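Long-range contacts in putative cytochrome P450 154A1 (Streptomyces coelicolor, PDB 1ODO), which belongs to the cytochrome P450 superfamily of haem proteins, here with protoporphyrin IX containing iron and 4-phenyl-1H-imidazole bound: residues L78-A83 / D172-T177; P116-M121 / R361-L366; L125-A130 / F372-D377; R284-V289 / I394-Q399; L378-P383 / Q399-L404. All blocks are in the same frame, centred on the assembly; numbering follows the deposited sequence.

Interaction 1: residues L78-A83 / D172-T177; sequences LALWVA and DGVFDT. With PIM (4-phenyl-1H-imidazole), chain C.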
# COMPACT_ATOMS: atom_id res chain seq x y z
N LEU A 78 -11.66 9.38 -7.50
CA LEU A 78 -11.18 8.58 -6.37
C LEU A 78 -12.27 8.24 -5.36
O LEU A 78 -11.97 7.84 -4.24
CB LEU A 78 -10.04 9.31 -5.65
CG LEU A 78 -8.81 9.69 -6.48
CD1 LEU A 78 -7.73 10.24 -5.56
CD2 LEU A 78 -8.29 8.47 -7.22
N ALA A 79 -13.53 8.40 -5.77
CA ALA A 79 -14.66 8.12 -4.90
C ALA A 79 -14.62 6.78 -4.16
O ALA A 79 -15.00 6.70 -2.99
CB ALA A 79 -15.96 8.23 -5.70
N LEU A 80 -14.17 5.73 -4.84
CA LEU A 80 -14.11 4.41 -4.21
C LEU A 80 -13.29 4.38 -2.92
O LEU A 80 -13.59 3.60 -2.01
CB LEU A 80 -13.54 3.38 -5.19
CG LEU A 80 -13.54 1.93 -4.69
CD1 LEU A 80 -14.98 1.46 -4.49
CD2 LEU A 80 -12.83 1.03 -5.70
N TRP A 81 -12.27 5.22 -2.84
CA TRP A 81 -11.43 5.26 -1.65
C TRP A 81 -12.17 5.74 -0.40
O TRP A 81 -11.76 5.42 0.72
CB TRP A 81 -10.21 6.16 -1.88
CG TRP A 81 -9.18 5.55 -2.76
CD1 TRP A 81 -9.19 5.47 -4.13
CD2 TRP A 81 -7.98 4.88 -2.34
NE1 TRP A 81 -8.09 4.79 -4.58
CE2 TRP A 81 -7.32 4.42 -3.50
CE3 TRP A 81 -7.40 4.63 -1.09
CZ2 TRP A 81 -6.12 3.72 -3.45
CZ3 TRP A 81 -6.20 3.93 -1.03
CH2 TRP A 81 -5.57 3.48 -2.21
N VAL A 82 -13.25 6.49 -0.59
CA VAL A 82 -14.01 7.00 0.54
C VAL A 82 -15.47 6.55 0.56
O VAL A 82 -16.18 6.81 1.53
CB VAL A 82 -13.99 8.55 0.56
CG1 VAL A 82 -12.55 9.05 0.55
CG2 VAL A 82 -14.75 9.11 -0.64
N ALA A 83 -15.91 5.88 -0.49
CA ALA A 83 -17.30 5.42 -0.57
C ALA A 83 -17.55 4.00 -0.09
O ALA A 83 -18.70 3.64 0.19
CB ALA A 83 -17.82 5.59 -2.00
N ASP A 172 -5.26 -2.79 -10.34
CA ASP A 172 -4.32 -1.81 -10.89
C ASP A 172 -5.11 -0.52 -11.12
O ASP A 172 -4.65 0.58 -10.84
CB ASP A 172 -3.75 -2.31 -12.22
CG ASP A 172 -2.86 -1.28 -12.90
OD1 ASP A 172 -1.74 -1.04 -12.40
OD2 ASP A 172 -3.29 -0.69 -13.92
N GLY A 173 -6.32 -0.68 -11.65
CA GLY A 173 -7.17 0.47 -11.92
C GLY A 173 -7.49 1.28 -10.67
O GLY A 173 -7.62 2.50 -10.74
N VAL A 174 -7.63 0.60 -9.54
CA VAL A 174 -7.95 1.28 -8.28
C VAL A 174 -6.87 2.31 -7.93
O VAL A 174 -7.16 3.35 -7.34
CB VAL A 174 -8.11 0.27 -7.12
CG1 VAL A 174 -8.26 1.01 -5.79
CG2 VAL A 174 -9.35 -0.59 -7.37
N PHE A 175 -5.62 2.01 -8.28
CA PHE A 175 -4.51 2.92 -7.99
C PHE A 175 -4.14 3.83 -9.16
O PHE A 175 -3.26 4.67 -9.04
CB PHE A 175 -3.28 2.13 -7.54
CG PHE A 175 -3.41 1.53 -6.18
CD1 PHE A 175 -4.15 0.36 -5.98
CD2 PHE A 175 -2.83 2.14 -5.07
CE1 PHE A 175 -4.30 -0.19 -4.71
CE2 PHE A 175 -2.97 1.60 -3.80
CZ PHE A 175 -3.71 0.43 -3.61
N ASP A 176 -4.81 3.65 -10.30
CA ASP A 176 -4.53 4.47 -11.48
C ASP A 176 -5.21 5.83 -11.33
O ASP A 176 -6.37 5.99 -11.70
CB ASP A 176 -5.05 3.78 -12.74
CG ASP A 176 -4.60 4.47 -14.00
OD1 ASP A 176 -4.24 5.67 -13.93
OD2 ASP A 176 -4.62 3.82 -15.07
N THR A 177 -4.48 6.81 -10.82
CA THR A 177 -5.04 8.14 -10.64
C THR A 177 -5.11 9.01 -11.90
O THR A 177 -5.39 10.20 -11.81
CB THR A 177 -4.28 8.91 -9.52
OG1 THR A 177 -2.87 8.87 -9.79
CG2 THR A 177 -4.54 8.25 -8.16
N1 PIM C . -3.53 -1.38 0.09
C2 PIM C . -2.59 -1.79 1.02
N3 PIM C . -3.06 -1.62 2.15
C4 PIM C . -4.28 -1.11 2.07
C5 PIM C . -4.60 -0.96 0.78
C6 PIM C . -5.85 -0.43 0.14
C7 PIM C . -6.20 -0.92 -1.17
C8 PIM C . -7.40 -0.42 -1.79
C9 PIM C . -8.19 0.53 -1.10
C10 PIM C . -7.84 1.00 0.20
C11 PIM C . -6.65 0.49 0.79
O HOH W 1 -9.03 5.14 -7.71

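Interaction 2: residues P116-M121 / R361-L366; sequences PAVEAM and RMEVTL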
# COMPACT_ATOMS: atom_id res chain seq x y z
N PRO A 116 6.11 -21.09 6.63
CA PRO A 116 6.45 -22.21 5.75
C PRO A 116 5.79 -22.13 4.38
O PRO A 116 6.43 -22.36 3.36
CB PRO A 116 5.99 -23.43 6.55
CG PRO A 116 6.19 -22.98 7.96
CD PRO A 116 5.62 -21.58 7.93
N ALA A 117 4.50 -21.80 4.37
CA ALA A 117 3.77 -21.69 3.11
C ALA A 117 4.32 -20.55 2.26
O ALA A 117 4.52 -20.71 1.05
CB ALA A 117 2.28 -21.47 3.38
N VAL A 118 4.57 -19.40 2.87
CA VAL A 118 5.10 -18.26 2.13
C VAL A 118 6.50 -18.56 1.60
O VAL A 118 6.82 -18.24 0.46
CB VAL A 118 5.11 -16.98 3.00
CG1 VAL A 118 5.68 -15.80 2.20
CG2 VAL A 118 3.68 -16.67 3.45
N GLU A 119 7.34 -19.19 2.42
CA GLU A 119 8.69 -19.51 1.99
C GLU A 119 8.63 -20.41 0.76
O GLU A 119 9.40 -20.25 -0.18
CB GLU A 119 9.47 -20.22 3.10
CG GLU A 119 9.75 -19.36 4.31
CD GLU A 119 10.87 -19.92 5.18
OE1 GLU A 119 12.00 -20.04 4.67
OE2 GLU A 119 10.61 -20.23 6.36
N ALA A 120 7.70 -21.37 0.77
CA ALA A 120 7.53 -22.29 -0.34
C ALA A 120 7.16 -21.52 -1.61
O ALA A 120 7.69 -21.79 -2.69
CB ALA A 120 6.45 -23.32 -0.01
N MET A 121 6.24 -20.57 -1.47
CA MET A 121 5.81 -19.76 -2.62
C MET A 121 7.00 -18.97 -3.16
O MET A 121 7.19 -18.87 -4.38
CB MET A 121 4.70 -18.80 -2.20
CG MET A 121 3.39 -19.47 -1.85
SD MET A 121 2.21 -18.30 -1.14
CE MET A 121 1.30 -19.36 -0.01
N ARG A 361 5.73 -7.41 5.58
CA ARG A 361 7.12 -7.40 6.00
C ARG A 361 7.74 -8.78 5.77
O ARG A 361 8.85 -8.89 5.24
CB ARG A 361 7.23 -6.98 7.47
CG ARG A 361 7.15 -5.46 7.66
CD ARG A 361 6.98 -5.06 9.13
NE ARG A 361 7.41 -3.68 9.36
CZ ARG A 361 6.80 -2.83 10.18
NH1 ARG A 361 5.72 -3.20 10.86
NH2 ARG A 361 7.28 -1.60 10.33
N MET A 362 7.03 -9.84 6.14
CA MET A 362 7.55 -11.19 5.96
C MET A 362 7.75 -11.51 4.48
O MET A 362 8.78 -12.05 4.09
CB MET A 362 6.62 -12.23 6.60
CG MET A 362 7.22 -13.63 6.59
SD MET A 362 6.25 -14.82 7.54
CE MET A 362 4.87 -15.02 6.44
N GLU A 363 6.76 -11.17 3.66
CA GLU A 363 6.84 -11.43 2.22
C GLU A 363 8.08 -10.82 1.60
O GLU A 363 8.82 -11.48 0.87
CB GLU A 363 5.61 -10.86 1.50
CG GLU A 363 4.34 -11.69 1.67
CD GLU A 363 3.18 -11.14 0.85
OE1 GLU A 363 3.41 -10.76 -0.31
OE2 GLU A 363 2.04 -11.12 1.36
N VAL A 364 8.32 -9.54 1.89
CA VAL A 364 9.48 -8.86 1.34
C VAL A 364 10.82 -9.37 1.87
O VAL A 364 11.75 -9.57 1.10
CB VAL A 364 9.40 -7.34 1.58
CG1 VAL A 364 10.56 -6.64 0.89
CG2 VAL A 364 8.07 -6.80 1.08
N THR A 365 10.92 -9.59 3.18
CA THR A 365 12.17 -10.08 3.73
C THR A 365 12.51 -11.45 3.15
O THR A 365 13.66 -11.70 2.77
CB THR A 365 12.12 -10.15 5.28
OG1 THR A 365 11.10 -11.05 5.70
CG2 THR A 365 11.84 -8.77 5.87
N LEU A 366 11.52 -12.33 3.06
CA LEU A 366 11.74 -13.66 2.51
C LEU A 366 12.13 -13.59 1.03
O LEU A 366 13.05 -14.29 0.58
CB LEU A 366 10.48 -14.52 2.66
CG LEU A 366 10.20 -15.08 4.05
CD1 LEU A 366 8.89 -15.85 4.04
CD2 LEU A 366 11.35 -16.00 4.48

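Interaction 3: residues L125-A130 / F372-D377; sequences LVDRLA and FGRFPD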
# COMPACT_ATOMS: atom_id res chain seq x y z
N LEU A 125 8.80 -19.34 -6.97
CA LEU A 125 8.97 -18.24 -7.91
C LEU A 125 10.44 -18.00 -8.24
O LEU A 125 10.79 -17.66 -9.37
CB LEU A 125 8.34 -16.97 -7.34
CG LEU A 125 6.80 -16.98 -7.32
CD1 LEU A 125 6.29 -15.79 -6.53
CD2 LEU A 125 6.27 -16.94 -8.76
N VAL A 126 11.31 -18.18 -7.25
CA VAL A 126 12.74 -17.97 -7.49
C VAL A 126 13.28 -19.12 -8.34
O VAL A 126 14.10 -18.91 -9.23
CB VAL A 126 13.52 -17.85 -6.17
CG1 VAL A 126 15.02 -17.73 -6.45
CG2 VAL A 126 13.05 -16.61 -5.41
N ASP A 127 12.80 -20.34 -8.08
CA ASP A 127 13.25 -21.50 -8.86
C ASP A 127 12.92 -21.26 -10.32
O ASP A 127 13.72 -21.55 -11.21
CB ASP A 127 12.56 -22.79 -8.40
CG ASP A 127 13.07 -23.30 -7.07
OD1 ASP A 127 14.23 -22.98 -6.72
OD2 ASP A 127 12.32 -24.03 -6.40
N ARG A 128 11.72 -20.74 -10.57
CA ARG A 128 11.26 -20.46 -11.93
C ARG A 128 12.21 -19.49 -12.62
O ARG A 128 12.52 -19.64 -13.80
CB ARG A 128 9.86 -19.86 -11.91
CG ARG A 128 8.74 -20.87 -11.73
CD ARG A 128 7.43 -20.16 -11.47
NE ARG A 128 7.31 -18.95 -12.29
CZ ARG A 128 6.29 -18.09 -12.21
NH1 ARG A 128 5.31 -18.31 -11.34
NH2 ARG A 128 6.26 -17.02 -12.98
N LEU A 129 12.67 -18.49 -11.88
CA LEU A 129 13.59 -17.50 -12.42
C LEU A 129 14.86 -18.20 -12.88
O LEU A 129 15.43 -17.86 -13.92
CB LEU A 129 13.95 -16.46 -11.36
CG LEU A 129 12.85 -15.50 -10.89
CD1 LEU A 129 13.36 -14.66 -9.73
CD2 LEU A 129 12.41 -14.62 -12.04
N ALA A 130 15.29 -19.17 -12.09
CA ALA A 130 16.50 -19.94 -12.39
C ALA A 130 16.40 -20.76 -13.67
O ALA A 130 17.42 -21.17 -14.23
CB ALA A 130 16.84 -20.85 -11.22
N PHE A 372 18.46 -12.79 -3.61
CA PHE A 372 19.90 -12.53 -3.58
C PHE A 372 20.71 -13.74 -3.14
O PHE A 372 21.91 -13.82 -3.39
CB PHE A 372 20.21 -11.32 -2.69
CG PHE A 372 19.81 -10.01 -3.30
CD1 PHE A 372 18.52 -9.51 -3.12
CD2 PHE A 372 20.70 -9.32 -4.11
CE1 PHE A 372 18.13 -8.32 -3.75
CE2 PHE A 372 20.32 -8.13 -4.74
CZ PHE A 372 19.03 -7.63 -4.56
N GLY A 373 20.04 -14.69 -2.50
CA GLY A 373 20.72 -15.89 -2.06
C GLY A 373 20.96 -16.79 -3.25
O GLY A 373 22.01 -17.44 -3.36
N ARG A 374 20.00 -16.82 -4.17
CA ARG A 374 20.09 -17.65 -5.37
C ARG A 374 20.91 -16.99 -6.47
O ARG A 374 21.64 -17.66 -7.20
CB ARG A 374 18.69 -17.96 -5.91
CG ARG A 374 18.65 -19.07 -6.95
CD ARG A 374 18.86 -20.42 -6.28
NE ARG A 374 17.75 -20.74 -5.39
CZ ARG A 374 16.57 -21.21 -5.80
NH1 ARG A 374 16.34 -21.43 -7.09
NH2 ARG A 374 15.61 -21.45 -4.92
N PHE A 375 20.77 -15.67 -6.60
CA PHE A 375 21.51 -14.94 -7.63
C PHE A 375 22.37 -13.83 -7.03
O PHE A 375 22.00 -12.66 -7.04
CB PHE A 375 20.54 -14.32 -8.65
CG PHE A 375 19.53 -15.29 -9.18
CD1 PHE A 375 18.24 -15.32 -8.66
CD2 PHE A 375 19.86 -16.17 -10.20
CE1 PHE A 375 17.29 -16.22 -9.15
CE2 PHE A 375 18.93 -17.08 -10.70
CZ PHE A 375 17.64 -17.10 -10.17
N PRO A 376 23.56 -14.19 -6.51
CA PRO A 376 24.46 -13.20 -5.91
C PRO A 376 24.98 -12.16 -6.91
O PRO A 376 25.47 -11.11 -6.51
CB PRO A 376 25.57 -14.06 -5.32
CG PRO A 376 25.64 -15.21 -6.28
CD PRO A 376 24.17 -15.54 -6.48
N ASP A 377 24.86 -12.46 -8.20
CA ASP A 377 25.33 -11.54 -9.23
C ASP A 377 24.19 -10.75 -9.88
O ASP A 377 24.36 -10.16 -10.94
CB ASP A 377 26.09 -12.29 -10.32
CG ASP A 377 27.43 -12.81 -9.83
OD1 ASP A 377 28.14 -13.45 -10.64
OD2 ASP A 377 27.78 -12.57 -8.65

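Interaction 4: residues R284-V289 / I394-Q399; sequences RHEPAV and ISNGHQ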
# COMPACT_ATOMS: atom_id res chain seq x y z
N ARG A 284 10.73 3.39 4.73
CA ARG A 284 10.88 4.80 5.09
C ARG A 284 11.24 5.66 3.89
O ARG A 284 10.59 6.67 3.62
CB ARG A 284 11.97 4.97 6.16
CG ARG A 284 12.13 6.42 6.66
CD ARG A 284 13.45 6.61 7.41
NE ARG A 284 14.59 6.57 6.50
CZ ARG A 284 14.92 7.56 5.67
NH1 ARG A 284 14.20 8.68 5.66
NH2 ARG A 284 15.94 7.43 4.84
N HIS A 285 12.29 5.24 3.18
CA HIS A 285 12.81 5.94 2.00
C HIS A 285 11.93 5.93 0.74
O HIS A 285 11.85 6.94 0.03
CB HIS A 285 14.20 5.36 1.68
CG HIS A 285 15.03 6.21 0.76
ND1 HIS A 285 15.28 5.85 -0.54
CD2 HIS A 285 15.66 7.39 0.96
CE1 HIS A 285 16.04 6.77 -1.11
NE2 HIS A 285 16.29 7.72 -0.22
N GLU A 286 11.30 4.80 0.44
CA GLU A 286 10.45 4.70 -0.74
C GLU A 286 9.22 3.85 -0.43
O GLU A 286 9.06 2.75 -0.96
CB GLU A 286 11.21 4.10 -1.92
CG GLU A 286 12.39 4.95 -2.39
CD GLU A 286 11.96 6.24 -3.08
OE1 GLU A 286 10.76 6.59 -3.06
OE2 GLU A 286 12.85 6.92 -3.63
N PRO A 287 8.33 4.35 0.44
CA PRO A 287 7.11 3.63 0.82
C PRO A 287 6.19 3.42 -0.39
O PRO A 287 6.17 4.24 -1.30
CB PRO A 287 6.49 4.55 1.88
CG PRO A 287 6.95 5.91 1.47
CD PRO A 287 8.40 5.67 1.10
N ALA A 288 5.44 2.32 -0.37
CA ALA A 288 4.53 1.98 -1.47
C ALA A 288 3.32 2.90 -1.63
O ALA A 288 2.80 3.04 -2.74
CB ALA A 288 4.06 0.53 -1.32
N VAL A 289 2.86 3.51 -0.54
CA VAL A 289 1.71 4.41 -0.58
C VAL A 289 2.20 5.80 -0.18
O VAL A 289 2.54 6.04 0.98
CB VAL A 289 0.61 3.94 0.38
CG1 VAL A 289 -0.54 4.94 0.41
CG2 VAL A 289 0.11 2.56 -0.05
N ILE A 394 -0.65 7.82 -5.81
CA ILE A 394 -0.67 6.98 -4.62
C ILE A 394 0.43 5.92 -4.61
O ILE A 394 1.28 5.91 -3.72
CB ILE A 394 -2.05 6.29 -4.46
CG1 ILE A 394 -3.15 7.36 -4.37
CG2 ILE A 394 -2.06 5.42 -3.21
CD1 ILE A 394 -4.55 6.80 -4.30
N SER A 395 0.43 5.04 -5.61
CA SER A 395 1.44 3.98 -5.69
C SER A 395 2.83 4.50 -6.05
O SER A 395 2.97 5.36 -6.93
CB SER A 395 1.02 2.93 -6.72
OG SER A 395 -0.14 2.25 -6.29
N ASN A 396 3.85 3.96 -5.39
CA ASN A 396 5.23 4.36 -5.62
C ASN A 396 6.07 3.15 -6.06
O ASN A 396 6.56 2.38 -5.23
CB ASN A 396 5.81 4.98 -4.33
CG ASN A 396 7.28 5.36 -4.47
OD1 ASN A 396 7.75 5.69 -5.55
ND2 ASN A 396 8.00 5.33 -3.35
N GLY A 397 6.23 3.00 -7.37
CA GLY A 397 7.02 1.89 -7.89
C GLY A 397 7.47 2.18 -9.31
O GLY A 397 7.15 3.23 -9.86
N HIS A 398 8.24 1.26 -9.88
CA HIS A 398 8.73 1.42 -11.25
C HIS A 398 7.81 0.64 -12.17
O HIS A 398 7.28 -0.40 -11.79
CB HIS A 398 10.16 0.88 -11.38
CG HIS A 398 11.17 1.58 -10.51
ND1 HIS A 398 11.45 1.17 -9.23
CD2 HIS A 398 11.94 2.66 -10.74
CE1 HIS A 398 12.36 1.98 -8.70
NE2 HIS A 398 12.67 2.89 -9.60
N GLN A 399 7.62 1.13 -13.39
CA GLN A 399 6.76 0.44 -14.34
C GLN A 399 7.34 -0.93 -14.68
O GLN A 399 6.61 -1.88 -14.98
CB GLN A 399 6.60 1.27 -15.61
CG GLN A 399 5.72 2.50 -15.42
CD GLN A 399 5.56 3.31 -16.69
OE1 GLN A 399 5.44 2.76 -17.78
NE2 GLN A 399 5.55 4.63 -16.56
O HOH W 2 1.08 0.78 -3.75

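Interaction 5: residues L378-P383 / Q399-L404; sequences LRLADP and QRLPVL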
# COMPACT_ATOMS: atom_id res chain seq x y z
N LEU A 378 23.03 -10.75 -9.23
CA LEU A 378 21.87 -10.03 -9.76
C LEU A 378 22.25 -8.58 -10.04
O LEU A 378 22.97 -7.96 -9.25
CB LEU A 378 20.73 -10.07 -8.74
CG LEU A 378 19.42 -9.40 -9.14
CD1 LEU A 378 18.75 -10.21 -10.24
CD2 LEU A 378 18.51 -9.32 -7.92
N ARG A 379 21.78 -8.04 -11.16
CA ARG A 379 22.08 -6.66 -11.53
C ARG A 379 21.08 -6.11 -12.54
O ARG A 379 20.40 -6.87 -13.22
CB ARG A 379 23.49 -6.57 -12.13
CG ARG A 379 23.63 -7.32 -13.44
CD ARG A 379 25.06 -7.27 -13.96
NE ARG A 379 25.19 -7.92 -15.26
CZ ARG A 379 24.94 -9.21 -15.49
NH1 ARG A 379 24.54 -10.00 -14.49
NH2 ARG A 379 25.09 -9.72 -16.70
N LEU A 380 20.98 -4.78 -12.62
CA LEU A 380 20.05 -4.16 -13.56
C LEU A 380 20.50 -4.52 -14.97
O LEU A 380 21.70 -4.53 -15.25
CB LEU A 380 20.06 -2.64 -13.39
CG LEU A 380 19.45 -2.08 -12.11
CD1 LEU A 380 19.73 -0.59 -12.00
CD2 LEU A 380 17.96 -2.35 -12.09
N ALA A 381 19.54 -4.81 -15.84
CA ALA A 381 19.84 -5.17 -17.22
C ALA A 381 20.58 -4.03 -17.92
O ALA A 381 21.46 -4.26 -18.75
CB ALA A 381 18.56 -5.49 -17.97
N ASP A 382 20.22 -2.80 -17.57
CA ASP A 382 20.84 -1.61 -18.16
C ASP A 382 20.76 -0.45 -17.16
O ASP A 382 19.77 0.27 -17.11
CB ASP A 382 20.13 -1.23 -19.46
CG ASP A 382 20.74 -0.00 -20.12
OD1 ASP A 382 21.74 0.53 -19.60
OD2 ASP A 382 20.22 0.43 -21.17
N PRO A 383 21.82 -0.27 -16.36
CA PRO A 383 21.91 0.80 -15.35
C PRO A 383 21.68 2.21 -15.88
O PRO A 383 21.23 3.09 -15.14
CB PRO A 383 23.32 0.62 -14.79
CG PRO A 383 23.55 -0.85 -14.92
CD PRO A 383 23.02 -1.13 -16.30
N GLN A 399 7.62 1.13 -13.39
CA GLN A 399 6.76 0.44 -14.34
C GLN A 399 7.34 -0.93 -14.68
O GLN A 399 6.61 -1.88 -14.98
CB GLN A 399 6.60 1.27 -15.61
CG GLN A 399 5.72 2.50 -15.42
CD GLN A 399 5.56 3.31 -16.69
OE1 GLN A 399 5.44 2.76 -17.78
NE2 GLN A 399 5.55 4.63 -16.56
N ARG A 400 8.66 -1.02 -14.63
CA ARG A 400 9.36 -2.26 -14.93
C ARG A 400 10.68 -2.30 -14.15
O ARG A 400 11.20 -1.26 -13.76
CB ARG A 400 9.63 -2.35 -16.43
CG ARG A 400 10.29 -1.11 -17.01
CD ARG A 400 10.06 -0.98 -18.52
NE ARG A 400 10.54 -2.13 -19.27
CZ ARG A 400 9.86 -3.26 -19.43
NH1 ARG A 400 8.65 -3.39 -18.90
NH2 ARG A 400 10.39 -4.27 -20.12
N LEU A 401 11.19 -3.50 -13.92
CA LEU A 401 12.45 -3.67 -13.19
C LEU A 401 13.28 -4.72 -13.92
O LEU A 401 13.39 -5.87 -13.46
CB LEU A 401 12.17 -4.11 -11.74
CG LEU A 401 13.37 -4.13 -10.79
CD1 LEU A 401 14.05 -2.77 -10.76
CD2 LEU A 401 12.92 -4.53 -9.40
N PRO A 402 13.85 -4.35 -15.07
CA PRO A 402 14.68 -5.20 -15.93
C PRO A 402 16.01 -5.57 -15.28
O PRO A 402 16.82 -4.69 -14.97
CB PRO A 402 14.88 -4.35 -17.19
CG PRO A 402 13.70 -3.41 -17.18
CD PRO A 402 13.63 -3.04 -15.72
N VAL A 403 16.23 -6.86 -15.08
CA VAL A 403 17.46 -7.34 -14.47
C VAL A 403 18.06 -8.52 -15.23
O VAL A 403 17.42 -9.11 -16.10
CB VAL A 403 17.23 -7.83 -13.02
CG1 VAL A 403 16.69 -6.70 -12.14
CG2 VAL A 403 16.27 -9.02 -13.03
N LEU A 404 19.30 -8.84 -14.87
CA LEU A 404 20.05 -9.95 -15.45
C LEU A 404 20.40 -10.77 -14.22
O LEU A 404 21.08 -10.29 -13.31
CB LEU A 404 21.32 -9.44 -16.16
CG LEU A 404 21.05 -8.73 -17.49
CD1 LEU A 404 22.33 -8.10 -18.02
CD2 LEU A 404 20.50 -9.74 -18.49
O HOH W 3 17.58 -2.25 -16.14

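Interaction 1: residues L78-A83 / D172-T177
Trp-81 meets Phe-175 in a T-shaped stack: the six-membered ring of the indole presents its edge to the phenyl face, the planes 88° apart, with Trp-81 CH2 3.6 Å from Phe-175 CE2. This is the tight end of the contact. The same indole donates NE1-H to Val-174 O at 3.2 Å, 157° at the hydrogen, the acceptor close to the ring plane. Together these hold the ring with one face against the phenyl group of 4-phenyl-1H-imidazole, offset towards the indole rim, Trp-81 CZ3 lying 3.6 Å from its C10. Helix 161-175, the F helix of the P450 fold by its place in the chain, thereby meets the short helix 80-83 at the ligand pocket. Packing is looser towards Leu-80, whose side chain crosses Val-174 at about a right angle, Leu-80 CD2 4.2 Å from Val-174 CG2. A water in the indole plane donates to Val-174 O at 2.6 Å and only weakly accepts from Trp-81 NE1; beyond it Leu-78 CD2 touches Thr-177 CG2.

Interaction 2: residues P116-M121 / R361-L366
Val-118 points from helix 116-121 towards helix 361-366 and divides its two methyl groups between Met-362 and Leu-366. CG1, anti to the backbone N (chi1 179°), meets Leu-366 CD1 at 3.7 Å, and these two side chains cross at about a right angle. CG2 takes the other partner, Met-362, whose chain runs extended to SD and then bends at chi3 (74°) to set CE 3.6 Å from Val-118 CG2. Leu-366 also lies across Glu-119: its CD1 is 3.6 Å from Glu-119 CG and its CD2 is nearly as close, so the aliphatic part of this partly exposed glutamate extends the apolar patch. No hydrogen bond joins the segments. The axes approach to 10.1 Å at a crossing angle of -42°, running broadly in the same direction. Glu-363, beside Val-118, touches the haem group and also helices 147-157 (E) and 247-260 (I), which with 108-131 (D) and 357-374 (L) match the four-helix bundle of the P450 fold.

Interaction 3: residues L125-A130 / F372-D377
Asp-127 and Arg-374 form a salt bridge in which one carboxylate oxygen takes both terminal nitrogens of the guanidinium. Arg-374 NH1 donates to Asp-127 OD1 at 2.6 Å, using its anti lone pair, while Arg-374 NH2 reaches the same Asp-127 OD1 at 2.7 Å from above the carboxylate plane. Sharing one acceptor bends both bonds, to 135° and 132° at the hydrogens, and the two planar groups are turned 33° against each other. The arginine bends at chi2 and chi3, and its guanidinium comes down over Val-126: CG1 of that valine sits 3.8 Å from the guanidinium plane, under its centre. Val-126 CG1 is also 3.7 Å from Arg-374 CB and touches Phe-375 CE1, so a single methyl serves both residues. Next to it the phenyl ring meets the helix backbone. Phe-375 CZ lies 3.7 Å from Ala-130 N, at the ring edge, but that N-H is already spent on Val-126 O within the helix; the ring adds apolar contacts with Leu-129 CB and Ala-130 CB. Leu-405 packs against both Leu-129 and Phe-375. The chemistry is thus split by depth: on the partly exposed side the ion pair probably neutralises both charges and ties helix 125-130 to the end of helix 357-374, while inward the join rests on valine, leucine and phenylalanine carbon.

Interaction 4: residues R284-V289 / I394-Q399
Asn-396 points its amide at the turn that follows helix 275-285 and spends both N-H groups there. ND2 donates to Glu-286 OE1 at 3.0 Å, 163° at the hydrogen, and also to Pro-287 O at 3.0 Å; both acceptors lie in or near the amide plane, which fixes the rotation of that group. Chi1 (177°) sets CG anti to the backbone N, on the side of these acceptors. Asn-396 N adds a bond to Ala-288 O at 3.0 Å, its donor standing above the carbonyl plane. Ala-288 O is met further by a water at 3.0 Å, which lies 3.2 Å from Ser-395 OG as well, and by the CA-H of Ser-395. Next come a single backbone bridge between Val-289 and Ser-395 and the side-by-side pair Val-289 CG1 and Ile-394 CG2, 4.0 Å apart. In the second shell His-17 NE2 binds the same Glu-286 OE1, and Arg-284 pairs with Glu-281 in the ExxR motif of P450s. Ala-288 touches the haem group. Around the contact, helix 247-260 touches Glu-286, Ala-288 and Ser-395, helix 17-25 borders Glu-286 and Asn-396, and Phe-175 of helix 161-175 packs on Ile-394.

Interaction 5: residues L378-P383 / Q399-L404
Arg-379 sets its CG between the backbone N and the carbonyl carbon (chi1 65°) and then runs extended to NE; chi4 (-62°) turns CZ, and the guanidinium lies over Leu-404. One face of that flat group lies on the leucine: Leu-404 CB is 3.5 Å from its plane, off towards the rim, and Leu-404 CD1 is 3.5 Å from Arg-379 NH2. The polar end is taken up by His-406, whose O accepts from Arg-379 NH1. The backbones of Arg-379 and Leu-404 form an antiparallel hydrogen-bonded pair, Leu-404 N to Arg-379 O at 2.8 Å and Arg-379 N to Leu-404 O at 3.2 Å. Leu-380 and Val-403 follow as a non-hydrogen-bonded pair with CA atoms 4.2 Å apart and side chains that diverge. Further on, Ala-381 N donates to Pro-402 O at 2.9 Å in an almost straight bond (178°), although the donor stands well above the carbonyl plane, and a water accepts from Asp-382 N and lies 2.8 Å from Pro-402 O. Ala-381 packs between Pro-402 CB and Leu-404 CG, while Leu-378 CD1 reaches Val-403 CG2 at 3.9 Å. Strand 402-404 is the middle strand of a small antiparallel sheet, flanked by 379-380 and 138-139, which by topology matches the β3 sheet of P450s; helix 247-260 packs against Leu-378, Leu-380, Leu-401 and Val-403, and helix 357-374 also touches Leu-378.

Interactions 2 and 3 (centres 14 Å apart) both use helices 108-131 and 357-374, interaction 3 at and just beyond the end of the second. From there the chain passes into strand 379-380 of interaction 5, and Phe-372 of interaction 3 packs on Leu-378 just before it. Interactions 4 and 5 share Gln-399: the chain entering strand 402-404 first passes through loop 394-399 of interaction 4. That loop touches interaction 1 through Ile-394, against Trp-81 and Phe-175. Interaction 1 closes before interaction 4 opens and lies about 28 Å, centre to centre, from interaction 2. Interaction 1 lines the 4-phenyl-1H-imidazole pocket, 2 and 4 touch the haem through Glu-363 and Ala-288, and 3 and 5 lie further out.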